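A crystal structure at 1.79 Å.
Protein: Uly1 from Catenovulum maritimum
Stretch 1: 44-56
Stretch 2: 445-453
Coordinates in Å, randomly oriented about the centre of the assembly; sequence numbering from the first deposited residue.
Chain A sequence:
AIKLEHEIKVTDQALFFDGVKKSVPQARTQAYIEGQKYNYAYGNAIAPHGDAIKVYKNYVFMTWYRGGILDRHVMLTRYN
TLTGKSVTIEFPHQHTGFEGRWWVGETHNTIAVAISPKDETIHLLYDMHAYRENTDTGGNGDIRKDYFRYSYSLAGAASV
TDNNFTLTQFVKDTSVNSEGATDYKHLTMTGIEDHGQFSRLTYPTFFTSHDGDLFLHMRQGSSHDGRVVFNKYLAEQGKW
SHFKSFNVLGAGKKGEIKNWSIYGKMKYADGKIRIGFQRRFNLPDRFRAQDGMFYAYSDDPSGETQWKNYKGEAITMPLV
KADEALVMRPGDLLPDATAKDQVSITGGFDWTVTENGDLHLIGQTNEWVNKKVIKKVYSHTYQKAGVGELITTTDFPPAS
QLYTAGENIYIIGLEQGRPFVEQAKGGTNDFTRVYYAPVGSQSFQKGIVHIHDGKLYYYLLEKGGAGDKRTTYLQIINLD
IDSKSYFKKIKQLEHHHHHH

Stretch 1 44-56: NAIAPHGDAIKVY
Stretch 2 (445-453) QKGIVHIHD

Two segments far apart in sequence meet here, residues 445-453 lying against residues 44-56 and burying 678 Å² in total. Stretch 2 is an extended strand through residue 452; stretch 1 is loop until it becomes a strand at Ile53-Tyr56. The two strands run in nearly the same direction (signed crossing angle -20°), with axes 7.4 Å apart at their closest. No direct backbone hydrogen bond joins the stretches, and side chains fill the gap. In register, CA of Pro48 lies 6.4 Å from CA of Ile448, CA of Ile53 6.7 Å from CA of His450, and CA of Val55 6.7 Å from CA of His452. Strand alternation sends the CA-to-CB bonds of Lys446, Ile448, His450 and His452 toward stretch 1, while those of Val449 (-108/137; chi1 t) and Ile451 (-96/129; m, m) point away.

At the corner, Gln445 (phi/psi -100/-25, chi1 t, chi2 t) makes no direct contact. Its amide reaches stretch 1 through water 1, which accepts from Gln445 NE2 at 2.9 Å and donates to Asn44 OD1 at 2.7 Å; Asn44 has chi1 p.

Lys446 (-166/146) extends as t, t, t, m. Along its aliphatic chain, CD of Lys446 packs 3.7 Å from CB of Ala45, whose CA-to-CB bond points toward stretch 2. The ammonium then has two acceptors: NZ of Lys446 donates to O of Pro48 and to ND1 of His49, each at 2.8 Å. The His49 ring (-162/144; chi1 t, chi2 52°) receives NZ at its edge, near the ring plane, where the nitrogen lone pair lies. The peptide bond before Pro48 (-80/137, C-gamma endo) is cis.

Gly447 (-149/152) has no side chain. Ile448 (-119/145; chi1 p, chi2 t) has the largest covered area, 107 Å². Its CG1 packs 3.9 Å from CB of Pro48, and its CD1 lies 3.7 Å from CB of Ala52 and 3.8 Å from CG2 of Ile53 (-143/133; t, t). A branched aliphatic side chain suits these apolar groups, although backbone oxygens also border the site: CD1 of Ile448 approaches O of Gly50 at 3.5 Å. Gly50 adopts 81/-164, a positive phi that favours glycine.

His450 (-133/121; chi1 t, chi2 75°) combines a flat face with polar nitrogens. CA of Lys54 stands 4.2 Å from the His450 ring centroid, 14° off the normal, in a CH-pi contact. Lys54 (-139/154; m, m, t, p) directs its NZ to OD2 of Asp51, a 2.8 Å salt bridge within stretch 1. Water 2 links the strands, accepting from N of Val55 at 3.0 Å and hydrogen bonding to NE2 of His450 at 2.6 Å.

The flat imidazole of His452 (-152/122; chi1 t, chi2 87°) presents a face to Val55 (-122/129; chi1 t) in a CH-pi contact. CB of Val55 lies 3.8 Å from the His452 ring centroid, 20° off the normal, and CG1 of Val55 approaches CD2 of His452 to 3.4 Å. Asp453 (54/50) leaves the strand, exposed and out of reach.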

# COMPACT_ATOMS: atom_id res chain seq x y z
N ASN A 44 -1.57 -2.97 -15.02
CA ASN A 44 -2.20 -4.18 -15.53
C ASN A 44 -2.16 -5.34 -14.54
O ASN A 44 -2.71 -6.40 -14.84
CB ASN A 44 -1.58 -4.58 -16.88
CG ASN A 44 -0.10 -4.89 -16.79
OD1 ASN A 44 0.47 -5.03 -15.71
ND2 ASN A 44 0.54 -5.03 -17.96
N ALA A 45 -1.56 -5.15 -13.36
CA ALA A 45 -1.32 -6.25 -12.43
C ALA A 45 -1.89 -5.89 -11.06
O ALA A 45 -1.28 -5.10 -10.32
CB ALA A 45 0.17 -6.58 -12.35
N ILE A 46 -3.06 -6.45 -10.73
CA ILE A 46 -3.69 -6.22 -9.44
C ILE A 46 -3.32 -7.29 -8.41
O ILE A 46 -3.70 -7.16 -7.23
CB ILE A 46 -5.22 -6.14 -9.63
CG1 ILE A 46 -5.90 -5.40 -8.46
CG2 ILE A 46 -5.82 -7.53 -9.87
CD1 ILE A 46 -7.30 -4.89 -8.78
N ALA A 47 -2.58 -8.31 -8.81
CA ALA A 47 -2.16 -9.40 -7.93
C ALA A 47 -0.77 -9.90 -8.31
O ALA A 47 -0.55 -10.32 -9.46
CB ALA A 47 -3.17 -10.55 -7.98
N PRO A 48 0.21 -9.88 -7.40
CA PRO A 48 0.14 -9.34 -6.04
C PRO A 48 0.30 -7.82 -6.07
O PRO A 48 1.15 -7.30 -6.78
CB PRO A 48 1.32 -10.01 -5.33
CG PRO A 48 2.31 -10.23 -6.40
CD PRO A 48 1.56 -10.40 -7.70
N HIS A 49 -0.53 -7.13 -5.29
CA HIS A 49 -0.53 -5.68 -5.32
C HIS A 49 -1.23 -5.17 -4.06
O HIS A 49 -2.20 -5.77 -3.61
CB HIS A 49 -1.25 -5.15 -6.57
CG HIS A 49 -0.91 -3.74 -6.91
ND1 HIS A 49 0.38 -3.29 -7.04
CD2 HIS A 49 -1.71 -2.68 -7.19
CE1 HIS A 49 0.38 -2.01 -7.37
NE2 HIS A 49 -0.88 -1.62 -7.47
N GLY A 50 -0.73 -4.06 -3.53
CA GLY A 50 -1.30 -3.48 -2.32
C GLY A 50 -0.79 -4.17 -1.07
O GLY A 50 0.21 -4.90 -1.08
N ASP A 51 -1.51 -3.94 0.03
CA ASP A 51 -1.13 -4.48 1.34
C ASP A 51 -1.63 -5.92 1.48
O ASP A 51 -2.47 -6.26 2.32
CB ASP A 51 -1.68 -3.58 2.44
CG ASP A 51 -1.09 -3.88 3.79
OD1 ASP A 51 0.07 -4.35 3.84
OD2 ASP A 51 -1.80 -3.67 4.79
N ALA A 52 -1.10 -6.77 0.61
CA ALA A 52 -1.74 -8.04 0.29
C ALA A 52 -1.10 -9.24 0.97
O ALA A 52 -1.52 -10.37 0.69
CB ALA A 52 -1.74 -8.26 -1.23
N ILE A 53 -0.10 -9.05 1.82
CA ILE A 53 0.52 -10.20 2.48
C ILE A 53 0.89 -9.84 3.91
O ILE A 53 1.48 -8.78 4.16
CB ILE A 53 1.74 -10.71 1.69
CG1 ILE A 53 2.52 -11.73 2.52
CG2 ILE A 53 2.64 -9.57 1.22
CD1 ILE A 53 3.43 -12.60 1.67
N LYS A 54 0.54 -10.71 4.86
CA LYS A 54 0.91 -10.53 6.25
C LYS A 54 1.33 -11.88 6.83
O LYS A 54 0.90 -12.93 6.35
CB LYS A 54 -0.25 -9.98 7.10
CG LYS A 54 -0.66 -8.56 6.76
CD LYS A 54 0.48 -7.59 7.03
CE LYS A 54 0.26 -6.30 6.24
NZ LYS A 54 -1.04 -5.64 6.65
N VAL A 55 2.16 -11.83 7.86
CA VAL A 55 2.60 -13.02 8.58
C VAL A 55 2.21 -12.87 10.04
O VAL A 55 2.49 -11.84 10.67
CB VAL A 55 4.11 -13.26 8.43
CG1 VAL A 55 4.51 -14.56 9.13
CG2 VAL A 55 4.47 -13.35 6.96
N TYR A 56 1.53 -13.89 10.58
CA TYR A 56 1.12 -13.94 11.98
C TYR A 56 1.43 -15.33 12.50
O TYR A 56 0.86 -16.31 12.01
CB TYR A 56 -0.37 -13.63 12.14
CG TYR A 56 -0.88 -13.99 13.52
CD1 TYR A 56 -0.52 -13.22 14.62
CD2 TYR A 56 -1.70 -15.09 13.72
CE1 TYR A 56 -0.97 -13.56 15.89
CE2 TYR A 56 -2.15 -15.43 14.98
CZ TYR A 56 -1.78 -14.65 16.06
OH TYR A 56 -2.23 -14.99 17.32
N GLN A 445 7.58 -11.27 -12.80
CA GLN A 445 7.16 -10.04 -13.46
C GLN A 445 6.92 -8.90 -12.48
O GLN A 445 7.03 -7.72 -12.85
CB GLN A 445 5.86 -10.33 -14.22
CG GLN A 445 5.26 -9.22 -15.01
CD GLN A 445 4.29 -9.76 -16.04
OE1 GLN A 445 4.47 -10.87 -16.55
NE2 GLN A 445 3.25 -8.99 -16.35
N LYS A 446 6.62 -9.24 -11.23
CA LYS A 446 6.20 -8.29 -10.21
C LYS A 446 6.29 -8.98 -8.86
O LYS A 446 6.01 -10.18 -8.76
CB LYS A 446 4.77 -7.80 -10.47
CG LYS A 446 4.27 -6.70 -9.54
CD LYS A 446 2.78 -6.45 -9.78
CE LYS A 446 2.33 -5.10 -9.21
NZ LYS A 446 2.50 -5.02 -7.73
N GLY A 447 6.65 -8.25 -7.82
CA GLY A 447 6.61 -8.82 -6.49
C GLY A 447 6.29 -7.76 -5.46
O GLY A 447 6.58 -6.58 -5.67
N ILE A 448 5.67 -8.18 -4.36
CA ILE A 448 5.54 -7.32 -3.20
C ILE A 448 6.23 -7.98 -2.01
O ILE A 448 6.23 -9.20 -1.85
CB ILE A 448 4.08 -6.95 -2.84
CG1 ILE A 448 3.27 -8.18 -2.50
CG2 ILE A 448 3.44 -6.12 -3.96
CD1 ILE A 448 1.81 -7.84 -2.11
N VAL A 449 6.83 -7.13 -1.17
CA VAL A 449 7.73 -7.54 -0.10
C VAL A 449 7.03 -7.36 1.24
O VAL A 449 6.38 -6.34 1.48
CB VAL A 449 9.01 -6.69 -0.15
CG1 VAL A 449 9.83 -6.88 1.12
CG2 VAL A 449 9.81 -7.02 -1.41
N HIS A 450 7.18 -8.35 2.13
CA HIS A 450 6.82 -8.23 3.53
C HIS A 450 7.96 -8.77 4.37
O HIS A 450 8.34 -9.94 4.22
CB HIS A 450 5.52 -8.98 3.84
CG HIS A 450 5.08 -8.87 5.27
ND1 HIS A 450 4.50 -7.73 5.78
CD2 HIS A 450 5.12 -9.76 6.29
CE1 HIS A 450 4.22 -7.91 7.05
NE2 HIS A 450 4.58 -9.14 7.39
N ILE A 451 8.53 -7.94 5.25
CA ILE A 451 9.60 -8.35 6.15
C ILE A 451 8.97 -8.71 7.49
O ILE A 451 8.19 -7.92 8.05
CB ILE A 451 10.65 -7.23 6.32
CG1 ILE A 451 11.16 -6.75 4.95
CG2 ILE A 451 11.79 -7.71 7.22
CD1 ILE A 451 11.77 -7.84 4.11
N HIS A 452 9.30 -9.88 8.02
CA HIS A 452 8.72 -10.30 9.30
C HIS A 452 9.69 -11.24 10.00
O HIS A 452 10.06 -12.27 9.43
CB HIS A 452 7.36 -10.97 9.08
CG HIS A 452 6.77 -11.56 10.31
ND1 HIS A 452 5.98 -10.82 11.18
CD2 HIS A 452 6.84 -12.80 10.83
CE1 HIS A 452 5.59 -11.60 12.18
NE2 HIS A 452 6.10 -12.80 11.99
N ASP A 453 10.10 -10.88 11.22
CA ASP A 453 10.93 -11.73 12.06
C ASP A 453 12.20 -12.17 11.33
O ASP A 453 12.54 -13.35 11.29
CB ASP A 453 10.14 -12.94 12.55
CG ASP A 453 10.68 -13.50 13.86
OD1 ASP A 453 11.62 -12.90 14.42
OD2 ASP A 453 10.16 -14.54 14.33
O HOH W 1 2.77 -6.33 -15.23
O HOH W 2 3.04 -9.50 9.49